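Local coordinates for protein nicotinate phosphoribosyltransferase (Vibrio cholerae, PDB 4HL7) that probably catalyses the ATP-dependent transfer of a phosphoribosyl group from phosphoribosyl pyrophosphate to nicotinate, yielding nicotinate ribonucleotide for NAD biosynthesis, at residues L167-L181 with F329-G341. Sequence-based numbering, arbitrary orientation.
Sequences LKAEIERRGINNFSL and FDQALELCEYFAG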
ATOM      1  N   LEU A 167     -19.289  -3.174  15.557  1.00 23.68           N
ATOM      2  CA  LEU A 167     -18.240  -4.207  15.569  1.00 22.28           C
ATOM      3  C   LEU A 167     -18.184  -4.969  16.915  1.00 21.69           C
ATOM      4  O   LEU A 167     -18.199  -6.204  16.915  1.00 22.87           O
ATOM      5  CB  LEU A 167     -16.879  -3.548  15.321  1.00 21.46           C
ATOM      6  CG  LEU A 167     -15.605  -4.421  15.471  1.00 21.31           C
ATOM      7  CD1 LEU A 167     -15.505  -5.493  14.368  1.00 20.66           C
ATOM      8  CD2 LEU A 167     -14.317  -3.581  15.532  1.00 21.82           C
ATOM      9  N   LYS A 168     -18.045  -4.235  18.018  1.00 22.57           N
ATOM     10  CA  LYS A 168     -18.005  -4.842  19.375  1.00 24.74           C
ATOM     11  C   LYS A 168     -19.254  -5.739  19.629  1.00 24.35           C
ATOM     12  O   LYS A 168     -19.136  -6.930  20.097  1.00 23.47           O
ATOM     13  CB  LYS A 168     -17.932  -3.749  20.448  1.00 25.73           C
ATOM     14  CG  LYS A 168     -16.533  -3.148  20.634  1.00 29.78           C
ATOM     15  CD  LYS A 168     -16.618  -1.949  21.610  1.00 32.76           C
ATOM     16  CE  LYS A 168     -15.359  -1.813  22.445  1.00 41.46           C
ATOM     17  NZ  LYS A 168     -15.129  -0.413  22.937  1.00 44.16           N
ATOM     18  N   ALA A 169     -20.412  -5.209  19.237  1.00 24.06           N
ATOM     19  CA  ALA A 169     -21.685  -5.863  19.443  1.00 25.43           C
ATOM     20  C   ALA A 169     -21.735  -7.187  18.699  1.00 24.16           C
ATOM     21  O   ALA A 169     -22.152  -8.217  19.269  1.00 26.05           O
ATOM     22  CB  ALA A 169     -22.845  -4.948  19.037  1.00 23.38           C
ATOM     23  N   GLU A 170     -21.314  -7.176  17.441  1.00 22.66           N
ATOM     24  CA  GLU A 170     -21.244  -8.384  16.632  1.00 22.15           C
ATOM     25  C   GLU A 170     -20.186  -9.375  17.077  1.00 22.14           C
ATOM     26  O   GLU A 170     -20.439 -10.589  17.053  1.00 24.70           O
ATOM     27  CB  GLU A 170     -21.079  -8.055  15.122  1.00 22.38           C
ATOM     28  CG  GLU A 170     -22.388  -7.567  14.505  1.00 22.91           C
ATOM     29  CD  GLU A 170     -23.479  -8.619  14.549  1.00 23.83           C
ATOM     30  OE1 GLU A 170     -24.275  -8.626  15.522  1.00 27.37           O
ATOM     31  OE2 GLU A 170     -23.530  -9.476  13.638  1.00 26.51           O
ATOM     32  N   ILE A 171     -19.057  -8.872  17.573  1.00 21.20           N
ATOM     33  CA  ILE A 171     -18.008  -9.732  18.126  1.00 22.90           C
ATOM     34  C   ILE A 171     -18.505 -10.497  19.355  1.00 22.73           C
ATOM     35  O   ILE A 171     -18.313 -11.709  19.427  1.00 23.87           O
ATOM     36  CB  ILE A 171     -16.713  -8.942  18.383  1.00 22.31           C
ATOM     37  CG1 ILE A 171     -15.968  -8.781  17.028  1.00 21.06           C
ATOM     38  CG2 ILE A 171     -15.753  -9.682  19.340  1.00 23.57           C
ATOM     39  CD1 ILE A 171     -14.767  -7.816  17.137  1.00 24.05           C
ATOM     40  N   GLU A 172     -19.210  -9.786  20.236  1.00 25.31           N
ATOM     41  CA  GLU A 172     -19.805 -10.396  21.444  1.00 26.09           C
ATOM     42  C   GLU A 172     -20.869 -11.404  21.044  1.00 26.94           C
ATOM     43  O   GLU A 172     -20.853 -12.532  21.496  1.00 26.77           O
ATOM     44  CB  GLU A 172     -20.387  -9.298  22.359  1.00 27.39           C
ATOM     45  CG  GLU A 172     -20.848  -9.753  23.754  1.00 33.91           C
ATOM     46  N   ARG A 173     -21.818 -10.987  20.196  1.00 26.36           N
ATOM     47  CA  ARG A 173     -22.909 -11.871  19.793  1.00 27.31           C
ATOM     48  C   ARG A 173     -22.465 -13.176  19.161  1.00 28.07           C
ATOM     49  O   ARG A 173     -23.014 -14.222  19.467  1.00 27.34           O
ATOM     50  CB  ARG A 173     -23.912 -11.129  18.899  1.00 28.45           C
ATOM     51  CG  ARG A 173     -25.095 -11.959  18.402  1.00 30.66           C
ATOM     52  CD  ARG A 173     -26.098 -11.097  17.623  1.00 29.48           C
ATOM     53  NE  ARG A 173     -25.720 -10.906  16.220  1.00 30.03           N
ATOM     54  CZ  ARG A 173     -25.852 -11.835  15.276  1.00 32.04           C
ATOM     55  NH1 ARG A 173     -26.360 -13.023  15.598  1.00 31.33           N
ATOM     56  NH2 ARG A 173     -25.500 -11.580  14.011  1.00 30.59           N
ATOM     57  N   ARG A 174     -21.437 -13.124  18.315  1.00 23.54           N
ATOM     58  CA  ARG A 174     -21.032 -14.270  17.532  1.00 24.54           C
ATOM     59  C   ARG A 174     -19.864 -14.975  18.164  1.00 23.75           C
ATOM     60  O   ARG A 174     -19.405 -15.989  17.645  1.00 25.62           O
ATOM     61  CB  ARG A 174     -20.735 -13.839  16.085  1.00 23.92           C
ATOM     62  CG  ARG A 174     -22.027 -13.513  15.291  1.00 22.04           C
ATOM     63  CD  ARG A 174     -21.849 -12.325  14.332  1.00 22.07           C
ATOM     64  NE  ARG A 174     -20.980 -12.656  13.214  1.00 24.52           N
ATOM     65  CZ  ARG A 174     -20.793 -11.867  12.145  1.00 23.17           C
ATOM     66  NH1 ARG A 174     -21.404 -10.660  12.086  1.00 24.02           N
ATOM     67  NH2 ARG A 174     -19.968 -12.253  11.190  1.00 22.99           N
ATOM     68  N   GLY A 175     -19.383 -14.450  19.286  1.00 24.82           N
ATOM     69  CA  GLY A 175     -18.302 -15.123  20.030  1.00 25.09           C
ATOM     70  C   GLY A 175     -16.991 -15.194  19.227  1.00 26.57           C
ATOM     71  O   GLY A 175     -16.271 -16.229  19.233  1.00 26.07           O
ATOM     72  N   ILE A 176     -16.705 -14.123  18.486  1.00 22.60           N
ATOM     73  CA  ILE A 176     -15.506 -14.057  17.636  1.00 23.85           C
ATOM     74  C   ILE A 176     -14.270 -13.686  18.489  1.00 24.13           C
ATOM     75  O   ILE A 176     -14.259 -12.687  19.183  1.00 23.94           O
ATOM     76  CB  ILE A 176     -15.719 -13.091  16.435  1.00 21.47           C
ATOM     77  CG1 ILE A 176     -16.787 -13.647  15.495  1.00 22.05           C
ATOM     78  CG2 ILE A 176     -14.385 -12.796  15.673  1.00 20.27           C
ATOM     79  CD1 ILE A 176     -17.363 -12.601  14.542  1.00 23.74           C
ATOM     80  N   ASN A 177     -13.223 -14.500  18.429  1.00 24.91           N
ATOM     81  CA  ASN A 177     -12.084 -14.224  19.278  1.00 24.42           C
ATOM     82  C   ASN A 177     -10.801 -13.962  18.473  1.00 23.52           C
ATOM     83  O   ASN A 177      -9.713 -13.826  19.062  1.00 25.21           O
ATOM     84  CB  ASN A 177     -11.889 -15.355  20.296  1.00 32.19           C
ATOM     85  CG  ASN A 177     -11.608 -16.676  19.635  1.00 39.29           C
ATOM     86  OD1 ASN A 177     -11.044 -16.734  18.540  1.00 45.29           O
ATOM     87  ND2 ASN A 177     -12.006 -17.761  20.298  1.00 49.09           N
ATOM     88  N   ASN A 178     -10.945 -13.820  17.149  1.00 21.32           N
ATOM     89  CA  ASN A 178      -9.780 -13.687  16.243  1.00 21.53           C
ATOM     90  C   ASN A 178      -9.807 -12.410  15.378  1.00 23.25           C
ATOM     91  O   ASN A 178      -9.092 -12.320  14.361  1.00 23.79           O
ATOM     92  CB  ASN A 178      -9.524 -14.954  15.361  1.00 20.04           C
ATOM     93  CG  ASN A 178     -10.693 -15.285  14.393  1.00 18.87           C
ATOM     94  OD1 ASN A 178     -11.857 -14.966  14.682  1.00 21.03           O
ATOM     95  ND2 ASN A 178     -10.404 -16.022  13.356  1.00 17.85           N
ATOM     96  N   PHE A 179     -10.609 -11.414  15.791  1.00 21.63           N
ATOM     97  CA  PHE A 179     -10.582 -10.148  15.042  1.00 20.79           C
ATOM     98  C   PHE A 179      -9.252  -9.414  15.356  1.00 21.66           C
ATOM     99  O   PHE A 179      -8.861  -9.270  16.531  1.00 20.45           O
ATOM    100  CB  PHE A 179     -11.780  -9.251  15.403  1.00 19.94           C
ATOM    101  CG  PHE A 179     -11.752  -7.900  14.712  1.00 19.91           C
ATOM    102  CD1 PHE A 179     -12.063  -7.784  13.323  1.00 20.16           C
ATOM    103  CD2 PHE A 179     -11.356  -6.771  15.400  1.00 20.30           C
ATOM    104  CE1 PHE A 179     -11.989  -6.548  12.683  1.00 22.00           C
ATOM    105  CE2 PHE A 179     -11.334  -5.505  14.777  1.00 21.32           C
ATOM    106  CZ  PHE A 179     -11.624  -5.413  13.400  1.00 22.22           C
ATOM    107  N   SER A 180      -8.553  -8.982  14.310  1.00 18.74           N
ATOM    108  CA  SER A 180      -7.268  -8.267  14.447  1.00 19.57           C
ATOM    109  C   SER A 180      -7.203  -7.208  13.324  1.00 18.29           C
ATOM    110  O   SER A 180      -7.515  -7.522  12.172  1.00 19.01           O
ATOM    111  CB  SER A 180      -6.146  -9.245  14.165  1.00 19.46           C
ATOM    112  OG  SER A 180      -4.928  -8.545  14.250  1.00 20.05           O
ATOM    113  N   LEU A 181      -6.796  -5.986  13.664  1.00 18.77           N
ATOM    114  CA  LEU A 181      -6.887  -4.858  12.731  1.00 19.63           C
ATOM    115  C   LEU A 181      -5.477  -4.281  12.532  1.00 19.57           C
ATOM    116  O   LEU A 181      -4.750  -4.033  13.514  1.00 19.71           O
ATOM    117  CB  LEU A 181      -7.838  -3.777  13.326  1.00 19.88           C
ATOM    118  CG  LEU A 181      -8.122  -2.537  12.482  1.00 24.25           C
ATOM    119  CD1 LEU A 181      -8.659  -2.947  11.109  1.00 23.09           C
ATOM    120  CD2 LEU A 181      -9.157  -1.638  13.146  1.00 23.98           C
ATOM    121  N   PHE A 329     -15.817  -3.658   8.190  1.00 18.75           N
ATOM    122  CA  PHE A 329     -15.772  -4.550   9.390  1.00 20.36           C
ATOM    123  C   PHE A 329     -16.658  -5.767   9.192  1.00 19.45           C
ATOM    124  O   PHE A 329     -16.344  -6.859   9.682  1.00 19.74           O
ATOM    125  CB  PHE A 329     -16.217  -3.833  10.686  1.00 19.53           C
ATOM    126  CG  PHE A 329     -15.227  -2.829  11.250  1.00 21.85           C
ATOM    127  CD1 PHE A 329     -13.848  -2.966  11.074  1.00 20.99           C
ATOM    128  CD2 PHE A 329     -15.699  -1.780  12.055  1.00 20.92           C
ATOM    129  CE1 PHE A 329     -12.965  -2.028  11.628  1.00 20.51           C
ATOM    130  CE2 PHE A 329     -14.820  -0.843  12.652  1.00 21.05           C
ATOM    131  CZ  PHE A 329     -13.450  -0.965  12.437  1.00 20.05           C
ATOM    132  N   ASP A 330     -17.795  -5.602   8.472  1.00 18.97           N
ATOM    133  CA  ASP A 330     -18.634  -6.761   8.261  1.00 19.88           C
ATOM    134  C   ASP A 330     -17.983  -7.817   7.380  1.00 19.24           C
ATOM    135  O   ASP A 330     -18.131  -9.021   7.595  1.00 19.46           O
ATOM    136  CB  ASP A 330     -20.056  -6.350   7.794  1.00 20.54           C
ATOM    137  CG  ASP A 330     -20.803  -5.644   8.902  1.00 21.89           C
ATOM    138  OD1 ASP A 330     -21.004  -6.276   9.969  1.00 24.54           O
ATOM    139  OD2 ASP A 330     -21.117  -4.453   8.760  1.00 24.82           O
ATOM    140  N   GLN A 331     -17.259  -7.388   6.371  1.00 18.25           N
ATOM    141  CA  GLN A 331     -16.433  -8.341   5.603  1.00 18.24           C
ATOM    142  C   GLN A 331     -15.362  -9.052   6.516  1.00 17.50           C
ATOM    143  O   GLN A 331     -15.109 -10.270   6.412  1.00 15.89           O
ATOM    144  CB  GLN A 331     -15.716  -7.592   4.494  1.00 18.10           C
ATOM    145  CG  GLN A 331     -16.563  -7.181   3.276  1.00 19.34           C
ATOM    146  CD  GLN A 331     -15.673  -6.508   2.185  1.00 21.96           C
ATOM    147  OE1 GLN A 331     -14.774  -7.130   1.647  1.00 21.54           O
ATOM    148  NE2 GLN A 331     -15.917  -5.237   1.908  1.00 23.74           N
ATOM    149  N   ALA A 332     -14.771  -8.288   7.407  1.00 16.89           N
ATOM    150  CA  ALA A 332     -13.693  -8.801   8.241  1.00 17.74           C
ATOM    151  C   ALA A 332     -14.275  -9.872   9.175  1.00 17.88           C
ATOM    152  O   ALA A 332     -13.716 -10.986   9.285  1.00 19.72           O
ATOM    153  CB  ALA A 332     -13.045  -7.683   9.012  1.00 16.15           C
ATOM    154  N   LEU A 333     -15.447  -9.573   9.771  1.00 18.20           N
ATOM    155  CA  LEU A 333     -16.037 -10.567  10.724  1.00 18.59           C
ATOM    156  C   LEU A 333     -16.382 -11.876  10.032  1.00 17.92           C
ATOM    157  O   LEU A 333     -16.241 -12.966  10.608  1.00 19.21           O
ATOM    158  CB  LEU A 333     -17.223  -9.990  11.488  1.00 18.19           C
ATOM    159  CG  LEU A 333     -16.908  -8.811  12.427  1.00 20.14           C
ATOM    160  CD1 LEU A 333     -18.173  -8.298  13.182  1.00 22.79           C
ATOM    161  CD2 LEU A 333     -15.761  -9.098  13.406  1.00 22.40           C
ATOM    162  N   GLU A 334     -16.883 -11.790   8.810  1.00 18.85           N
ATOM    163  CA  GLU A 334     -17.158 -12.987   8.004  1.00 18.82           C
ATOM    164  C   GLU A 334     -15.891 -13.824   7.793  1.00 20.06           C
ATOM    165  O   GLU A 334     -15.927 -15.094   7.826  1.00 19.02           O
ATOM    166  CB  GLU A 334     -17.732 -12.579   6.635  1.00 20.66           C
ATOM    167  CG  GLU A 334     -18.193 -13.739   5.791  1.00 22.19           C
ATOM    168  CD  GLU A 334     -18.648 -13.318   4.394  1.00 23.53           C
ATOM    169  OE1 GLU A 334     -19.375 -14.136   3.796  1.00 27.15           O
ATOM    170  OE2 GLU A 334     -18.269 -12.210   3.898  1.00 21.41           O
ATOM    171  N   LEU A 335     -14.792 -13.139   7.503  1.00 19.16           N
ATOM    172  CA  LEU A 335     -13.498 -13.821   7.299  1.00 17.06           C
ATOM    173  C   LEU A 335     -13.026 -14.417   8.619  1.00 17.53           C
ATOM    174  O   LEU A 335     -12.463 -15.529   8.608  1.00 17.69           O
ATOM    175  CB  LEU A 335     -12.466 -12.851   6.691  1.00 15.78           C
ATOM    176  CG  LEU A 335     -12.748 -12.724   5.180  1.00 16.44           C
ATOM    177  CD1 LEU A 335     -12.022 -11.482   4.635  1.00 19.04           C
ATOM    178  CD2 LEU A 335     -12.332 -13.943   4.378  1.00 19.50           C
ATOM    179  N   CYS A 336     -13.275 -13.697   9.740  1.00 16.73           N
ATOM    180  CA  CYS A 336     -12.924 -14.241  11.086  1.00 18.83           C
ATOM    181  C   CYS A 336     -13.565 -15.613  11.317  1.00 18.86           C
ATOM    182  O   CYS A 336     -12.898 -16.541  11.758  1.00 17.75           O
ATOM    183  CB  CYS A 336     -13.396 -13.327  12.194  1.00 18.15           C
ATOM    184  SG  CYS A 336     -12.444 -11.796  12.370  1.00 20.35           S
ATOM    185  N   GLU A 337     -14.869 -15.713  11.016  1.00 17.46           N
ATOM    186  CA  GLU A 337     -15.593 -16.972  11.247  1.00 20.60           C
ATOM    187  C   GLU A 337     -15.082 -18.081  10.339  1.00 20.46           C
ATOM    188  O   GLU A 337     -15.012 -19.261  10.751  1.00 21.76           O
ATOM    189  CB  GLU A 337     -17.091 -16.739  11.060  1.00 19.48           C
ATOM    190  CG  GLU A 337     -17.613 -15.915  12.242  1.00 21.36           C
ATOM    191  CD  GLU A 337     -19.046 -15.431  12.123  1.00 25.54           C
ATOM    192  OE1 GLU A 337     -19.693 -15.383  13.176  1.00 23.39           O
ATOM    193  OE2 GLU A 337     -19.528 -15.083  10.995  1.00 27.13           O
ATOM    194  N   TYR A 338     -14.809 -17.741   9.086  1.00 18.40           N
ATOM    195  CA  TYR A 338     -14.440 -18.728   8.108  1.00 19.77           C
ATOM    196  C   TYR A 338     -13.046 -19.312   8.415  1.00 20.70           C
ATOM    197  O   TYR A 338     -12.790 -20.464   8.105  1.00 20.82           O
ATOM    198  CB  TYR A 338     -14.387 -18.125   6.712  1.00 19.80           C
ATOM    199  CG  TYR A 338     -14.314 -19.136   5.576  1.00 21.53           C
ATOM    200  CD1 TYR A 338     -15.478 -19.762   5.095  1.00 21.74           C
ATOM    201  CD2 TYR A 338     -13.102 -19.441   4.951  1.00 19.25           C
ATOM    202  CE1 TYR A 338     -15.420 -20.685   4.038  1.00 23.96           C
ATOM    203  CE2 TYR A 338     -13.024 -20.352   3.915  1.00 20.80           C
ATOM    204  CZ  TYR A 338     -14.179 -20.965   3.436  1.00 23.07           C
ATOM    205  OH  TYR A 338     -14.064 -21.831   2.375  1.00 25.38           O
ATOM    206  N   PHE A 339     -12.155 -18.479   8.956  1.00 18.60           N
ATOM    207  CA  PHE A 339     -10.733 -18.901   9.163  1.00 18.74           C
ATOM    208  C   PHE A 339     -10.370 -19.224  10.618  1.00 21.63           C
ATOM    209  O   PHE A 339      -9.243 -19.626  10.904  1.00 22.19           O
ATOM    210  CB  PHE A 339      -9.738 -17.918   8.472  1.00 16.94           C
ATOM    211  CG  PHE A 339      -9.771 -18.012   6.987  1.00 17.13           C
ATOM    212  CD1 PHE A 339     -10.305 -16.967   6.208  1.00 16.48           C
ATOM    213  CD2 PHE A 339      -9.311 -19.140   6.349  1.00 16.98           C
ATOM    214  CE1 PHE A 339     -10.382 -17.067   4.820  1.00 14.87           C
ATOM    215  CE2 PHE A 339      -9.335 -19.267   4.946  1.00 17.82           C
ATOM    216  CZ  PHE A 339      -9.873 -18.220   4.156  1.00 16.40           C
ATOM    217  N   ALA A 340     -11.360 -19.118  11.510  1.00 21.21           N
ATOM    218  CA  ALA A 340     -11.152 -19.373  12.941  1.00 21.37           C
ATOM    219  C   ALA A 340     -10.571 -20.772  13.125  1.00 20.37           C
ATOM    220  O   ALA A 340     -11.031 -21.738  12.498  1.00 20.26           O
ATOM    221  CB  ALA A 340     -12.473 -19.213  13.726  1.00 20.18           C
ATOM    222  N   GLY A 341      -9.496 -20.849  13.902  1.00 22.46           N
ATOM    223  CA  GLY A 341      -8.835 -22.130  14.203  1.00 23.10           C
ATOM    224  C   GLY A 341      -7.926 -22.690  13.118  1.00 23.10           C
ATOM    225  O   GLY A 341      -7.260 -23.685  13.332  1.00 22.12           O
TER
HETATM  226  O   HOH W   1     -21.624  -8.809  10.002  1.00 21.65           O
HETATM  227  O   HOH W   2     -20.299 -10.643   8.649  1.00 22.35           O
HETATM  228  O   HOH W   3     -18.968 -17.129  15.043  1.00 40.98           O
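Glu337 OE1 is gripped by Arg174 NE at 3.0 Å in a nearly straight bond (173°) and by a water that also reaches Arg174 O. Arg174 NH2 holds Glu337 OE2 at 2.9 Å, making a side-on, two-nitrogen salt bridge with both donors above the carboxylate plane. Bent at chi3 (70°), the arginine also sends NH1 back to Glu170 OE2, a second salt bridge on an oxygen that Arg173 NH2 grips too; two further waters tie the guanidinium to Asp330. Arginine suits this place: its many-donor head serves two carboxylates and lays one face over Leu333 CD1.

Beneath this polar lid Leu333 is a knob among Leu167, Glu170, Ile171 and Arg174, its CD2 3.6 Å from Ile171 CG1. Branched leucine fills such a hole between nearly parallel helices. Deeper, Leu167 straddles two rings: CD1 sits over a face of Phe179, while CD2 lies 4.0 Å above the centre of the Phe329 ring. Phe179 meets Phe329 in an offset edge-to-face pair, the planes 89° apart; flat rings suit a site that uses both faces and edges.

Past the Schellman motif at Gly175, where positive phi favours glycine, Asn178 ND2 donates to Cys336 O (3.0 Å), which lies in its amide plane; the short amide brings an N-H to a carbonyl near the end of helix 329-339. Small Cys336 lets the chain come close, SG lying 3.7 Å from Phe179 CA.

The contact thus packs the end of helix 155-174 and the lead into strand 181-183 against helix 329-339, which covers strand 344-349 beside helix 298-311 in the TIM-barrel-like domain.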